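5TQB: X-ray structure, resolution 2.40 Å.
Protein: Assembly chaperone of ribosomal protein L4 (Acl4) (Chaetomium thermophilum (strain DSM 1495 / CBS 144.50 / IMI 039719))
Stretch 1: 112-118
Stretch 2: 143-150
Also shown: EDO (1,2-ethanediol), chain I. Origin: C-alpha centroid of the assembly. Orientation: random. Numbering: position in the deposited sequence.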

ATOM      1  N   VAL B 112       4.834  13.725 -22.977  1.00 66.38           N
ATOM      2  CA  VAL B 112       5.566  14.623 -22.090  1.00 65.58           C
ATOM      3  C   VAL B 112       6.659  13.862 -21.354  1.00 64.73           C
ATOM      4  O   VAL B 112       7.796  14.320 -21.279  1.00 66.07           O
ATOM      5  N   LEU B 113       6.310  12.697 -20.818  1.00 63.25           N
ATOM      6  CA  LEU B 113       7.269  11.866 -20.096  1.00 64.74           C
ATOM      7  C   LEU B 113       8.451  11.449 -20.970  1.00 66.50           C
ATOM      8  O   LEU B 113       9.599  11.532 -20.541  1.00 69.40           O
ATOM      9  N   ARG B 114       8.174  10.999 -22.191  1.00 65.98           N
ATOM     10  CA  ARG B 114       9.237  10.548 -23.086  1.00 68.50           C
ATOM     11  C   ARG B 114      10.229  11.661 -23.415  1.00 70.07           C
ATOM     12  O   ARG B 114      11.431  11.411 -23.529  1.00 70.57           O
ATOM     13  N   ALA B 115       9.723  12.883 -23.565  1.00 69.80           N
ATOM     14  CA  ALA B 115      10.573  14.039 -23.841  1.00 70.04           C
ATOM     15  C   ALA B 115      11.451  14.373 -22.635  1.00 70.96           C
ATOM     16  O   ALA B 115      12.630  14.684 -22.784  1.00 70.54           O
ATOM     17  N   GLN B 116      10.870  14.301 -21.441  1.00 73.55           N
ATOM     18  CA  GLN B 116      11.609  14.555 -20.207  1.00 73.56           C
ATOM     19  C   GLN B 116      12.707  13.515 -20.000  1.00 73.96           C
ATOM     20  O   GLN B 116      13.833  13.854 -19.631  1.00 76.88           O
ATOM     21  N   ILE B 117      12.367  12.250 -20.236  1.00 71.84           N
ATOM     22  CA  ILE B 117      13.339  11.161 -20.201  1.00 71.59           C
ATOM     23  C   ILE B 117      14.501  11.455 -21.139  1.00 73.95           C
ATOM     24  O   ILE B 117      15.662  11.341 -20.754  1.00 74.00           O
ATOM     25  N   GLN B 118      14.178  11.822 -22.374  1.00 79.05           N
ATOM     26  CA  GLN B 118      15.194  12.110 -23.386  1.00 84.77           C
ATOM     27  C   GLN B 118      16.046  13.321 -23.002  1.00 84.11           C
ATOM     28  O   GLN B 118      17.236  13.374 -23.311  1.00 81.87           O
ATOM     29  N   ARG B 143       9.603   4.620 -15.117  1.00 63.75           N
ATOM     30  CA  ARG B 143       8.622   3.811 -14.404  1.00 64.21           C
ATOM     31  C   ARG B 143       7.228   4.415 -14.519  1.00 62.59           C
ATOM     32  O   ARG B 143       6.255   3.688 -14.705  1.00 62.74           O
ATOM     33  N   ARG B 144       7.135   5.740 -14.424  1.00 58.38           N
ATOM     34  CA  ARG B 144       5.855   6.421 -14.599  1.00 58.38           C
ATOM     35  C   ARG B 144       5.342   6.204 -16.018  1.00 56.67           C
ATOM     36  O   ARG B 144       4.137   6.041 -16.238  1.00 52.02           O
ATOM     37  N   LEU B 145       6.261   6.219 -16.981  1.00 61.77           N
ATOM     38  CA  LEU B 145       5.914   5.981 -18.377  1.00 63.28           C
ATOM     39  C   LEU B 145       5.439   4.549 -18.566  1.00 64.58           C
ATOM     40  O   LEU B 145       4.434   4.310 -19.230  1.00 67.18           O
ATOM     41  N   ALA B 146       6.169   3.602 -17.982  1.00 62.72           N
ATOM     42  CA  ALA B 146       5.821   2.188 -18.085  1.00 62.99           C
ATOM     43  C   ALA B 146       4.428   1.947 -17.518  1.00 63.87           C
ATOM     44  O   ALA B 146       3.616   1.219 -18.102  1.00 64.04           O
ATOM     45  N   GLU B 147       4.154   2.576 -16.379  1.00 61.36           N
ATOM     46  CA  GLU B 147       2.849   2.483 -15.744  1.00 57.51           C
ATOM     47  C   GLU B 147       1.762   3.110 -16.618  1.00 54.94           C
ATOM     48  O   GLU B 147       0.614   2.682 -16.588  1.00 52.34           O
ATOM     49  N   THR B 148       2.132   4.124 -17.397  1.00 56.02           N
ATOM     50  CA  THR B 148       1.183   4.794 -18.281  1.00 53.78           C
ATOM     51  C   THR B 148       0.811   3.876 -19.442  1.00 56.73           C
ATOM     52  O   THR B 148      -0.352   3.807 -19.852  1.00 56.41           O
ATOM     53  N   LEU B 149       1.802   3.173 -19.974  1.00 56.04           N
ATOM     54  CA  LEU B 149       1.555   2.266 -21.079  1.00 59.75           C
ATOM     55  C   LEU B 149       0.670   1.136 -20.575  1.00 61.72           C
ATOM     56  O   LEU B 149      -0.277   0.729 -21.248  1.00 63.99           O
ATOM     57  N   CYS B 150       0.957   0.665 -19.364  1.00 60.78           N
ATOM     58  CA  CYS B 150       0.161  -0.383 -18.742  1.00 56.15           C
ATOM     59  C   CYS B 150      -1.262   0.098 -18.518  1.00 56.69           C
ATOM     60  O   CYS B 150      -2.215  -0.665 -18.680  1.00 58.67           O
TER

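How does the second helix begin its run past the first? The two helices lie nearly antiparallel, at 155°, with axes approaching to 9.8 Å, so side chains fill the space between them. Arg143 takes no part, since its CA-to-CB bond points away from stretch 1. Arg144 starts out toward the partner, and its CB lies 4.3 Å from Leu113 CD1, but its chi1 m, chi2 m, chi3 p conformation carries the guanidinium off the contact. There it meets Glu147, one turn on: Arg144 NE donates to Glu147 OE1 at 2.9 Å, and Arg144 NH2 to Glu147 OE2, also at 2.9 Å, a two-pronged salt bridge within the same helix.

What sits at the centre of the packing? Leu145 does, with 85 Å² covered by stretch 1, the largest share of any residue here. Leu145 CA is 6.3 Å from Leu113 CA, the closest CA pairing of the two backbones. Both leucines point toward the opposing helix; Leu113 (m, t) brings its CD1 to 3.8 Å from Leu145 CA and 4.2 Å from Leu145 CB. Leu145 adopts t, p, and its CD2 is met by two neighbours on stretch 1: Ile117 (m, t) through CD1 at 3.8 Å, and Arg114 through CG at 3.7 Å. The aliphatic part of Arg114 thus joins an otherwise apolar cluster, while Leu145 CD1 lies over one face of its guanidinium.

What becomes of the residues that follow, Ala146 and Glu147? Ala146 points away and leaves the contact untouched. Glu147 (m, t) is also out of reach of stretch 1, and its carboxylate, besides holding Arg144, accepts a hydrogen bond from the 1,2-ethanediol, with EDO O2 to Glu147 OE1 at 3.0 Å; a weak one runs from EDO O1 to Glu147 OE2 at 3.4 Å. The diol, probably from the crystallisation liquor, therefore binds beside the salt bridge rather than between the helices.

How does the contact end? Thr148 (m) points toward stretch 1, yet its hydroxyl donates within its own helix, Thr148 OG1 to Arg144 O at 2.8 Å; the 3.8 Å approach of Thr148 OG1 to Leu113 CD1 is van der Waals packing, since CD1 is a methyl. Leu149 (m, t) sets out sideways, but its end comes nearer, leaving CD2 4.4 Å from Arg114 NH1. Cys150 is out of reach. No hydrogen bond crosses between the stretches; van der Waals packing, much of it apolar, joins them.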

ATOM      1  CB  VAL B 112       4.626  15.291 -21.070  1.00 63.52           C
ATOM      2  CG1 VAL B 112       5.412  16.146 -20.077  1.00 61.26           C
ATOM      3  CG2 VAL B 112       3.588  16.141 -21.789  1.00 64.31           C
ATOM      4  CB  LEU B 113       6.582  10.617 -19.536  1.00 64.27           C
ATOM      5  CG  LEU B 113       5.678  10.828 -18.322  1.00 63.80           C
ATOM      6  CD1 LEU B 113       4.814   9.591 -18.073  1.00 65.45           C
ATOM      7  CD2 LEU B 113       6.498  11.171 -17.087  1.00 60.71           C
ATOM      8  CB  ARG B 114       8.655   9.974 -24.375  1.00 71.47           C
ATOM      9  CG  ARG B 114       8.660   8.461 -24.414  1.00 74.09           C
ATOM     10  CD  ARG B 114       8.203   7.957 -25.760  1.00 77.18           C
ATOM     11  NE  ARG B 114       6.776   8.185 -25.977  1.00 76.56           N
ATOM     12  CZ  ARG B 114       5.835   7.251 -25.889  1.00 72.46           C
ATOM     13  NH1 ARG B 114       6.146   5.994 -25.588  1.00 71.47           N
ATOM     14  NH2 ARG B 114       4.569   7.577 -26.109  1.00 71.72           N
ATOM     15  CB  ALA B 115       9.724  15.237 -24.226  1.00 68.78           C
ATOM     16  CB  GLN B 116      10.658  14.551 -19.013  1.00 72.01           C
ATOM     17  CG  GLN B 116       9.715  15.734 -18.974  1.00 73.21           C
ATOM     18  CD  GLN B 116       8.732  15.646 -17.830  1.00 77.39           C
ATOM     19  OE1 GLN B 116       8.480  14.567 -17.293  1.00 78.93           O
ATOM     20  NE2 GLN B 116       8.172  16.784 -17.445  1.00 80.53           N
ATOM     21  CB  ILE B 117      12.691   9.821 -20.612  1.00 69.30           C
ATOM     22  CG1 ILE B 117      11.729   9.349 -19.524  1.00 68.76           C
ATOM     23  CG2 ILE B 117      13.751   8.744 -20.840  1.00 68.51           C
ATOM     24  CD1 ILE B 117      10.804   8.238 -19.955  1.00 66.70           C
ATOM     25  CB  GLN B 118      14.537  12.343 -24.752  1.00 87.25           C
ATOM     26  CG  GLN B 118      15.520  12.638 -25.886  1.00 92.73           C
ATOM     27  CD  GLN B 118      16.464  11.479 -26.172  1.00 96.54           C
ATOM     28  OE1 GLN B 118      16.039  10.326 -26.284  1.00 97.24           O
ATOM     29  NE2 GLN B 118      17.751  11.783 -26.295  1.00 98.49           N
ATOM     30  CB  ARG B 143       9.024   3.642 -12.942  1.00 65.80           C
ATOM     31  CG  ARG B 143      10.208   2.721 -12.768  1.00 70.02           C
ATOM     32  CD  ARG B 143      10.813   2.836 -11.390  1.00 72.50           C
ATOM     33  NE  ARG B 143      12.029   2.040 -11.279  1.00 77.02           N
ATOM     34  CZ  ARG B 143      12.843   2.062 -10.233  1.00 78.70           C
ATOM     35  NH1 ARG B 143      12.575   2.850  -9.201  1.00 76.36           N
ATOM     36  NH2 ARG B 143      13.926   1.300 -10.221  1.00 82.55           N
ATOM     37  CB  ARG B 144       5.984   7.928 -14.328  1.00 61.43           C
ATOM     38  CG  ARG B 144       6.334   8.310 -12.886  1.00 62.83           C
ATOM     39  CD  ARG B 144       5.280   7.872 -11.867  1.00 62.33           C
ATOM     40  NE  ARG B 144       5.527   6.521 -11.360  1.00 62.21           N
ATOM     41  CZ  ARG B 144       6.515   6.193 -10.529  1.00 64.24           C
ATOM     42  NH1 ARG B 144       7.380   7.113 -10.102  1.00 64.52           N
ATOM     43  NH2 ARG B 144       6.650   4.934 -10.131  1.00 62.40           N
ATOM     44  CB  LEU B 145       7.109   6.248 -19.294  1.00 65.24           C
ATOM     45  CG  LEU B 145       6.869   5.947 -20.782  1.00 65.92           C
ATOM     46  CD1 LEU B 145       5.731   6.790 -21.337  1.00 63.44           C
ATOM     47  CD2 LEU B 145       8.135   6.172 -21.593  1.00 68.25           C
ATOM     48  CB  ALA B 146       6.839   1.345 -17.353  1.00 63.30           C
ATOM     49  CB  GLU B 147       2.880   3.160 -14.372  1.00 52.48           C
ATOM     50  CG  GLU B 147       3.708   2.417 -13.324  1.00 55.77           C
ATOM     51  CD  GLU B 147       4.182   3.325 -12.180  1.00 58.84           C
ATOM     52  OE1 GLU B 147       3.654   4.450 -12.041  1.00 55.21           O
ATOM     53  OE2 GLU B 147       5.089   2.914 -11.424  1.00 60.36           O
ATOM     54  CB  THR B 148       1.762   6.112 -18.830  1.00 52.24           C
ATOM     55  OG1 THR B 148       2.004   7.020 -17.744  1.00 57.73           O
ATOM     56  CG2 THR B 148       0.805   6.763 -19.811  1.00 50.63           C
ATOM     57  CB  LEU B 149       2.876   1.742 -21.652  1.00 60.92           C
ATOM     58  CG  LEU B 149       3.843   2.839 -22.127  1.00 62.13           C
ATOM     59  CD1 LEU B 149       5.135   2.239 -22.649  1.00 64.37           C
ATOM     60  CD2 LEU B 149       3.209   3.726 -23.179  1.00 60.88           C
ATOM     61  CB  CYS B 150       0.782  -0.812 -17.414  1.00 53.66           C
ATOM     62  SG  CYS B 150       2.312  -1.784 -17.584  1.00 65.48           S
TER
HETATM   63  C1  EDO I 405       2.812   4.805  -8.875  1.00 96.37           C
HETATM   64  O1  EDO I 405       2.995   3.408  -8.776  1.00 95.15           O
HETATM   65  C2  EDO I 405       1.417   5.084  -9.387  1.00 98.32           C
HETATM   66  O2  EDO I 405       1.117   4.164 -10.413  1.00100.82           O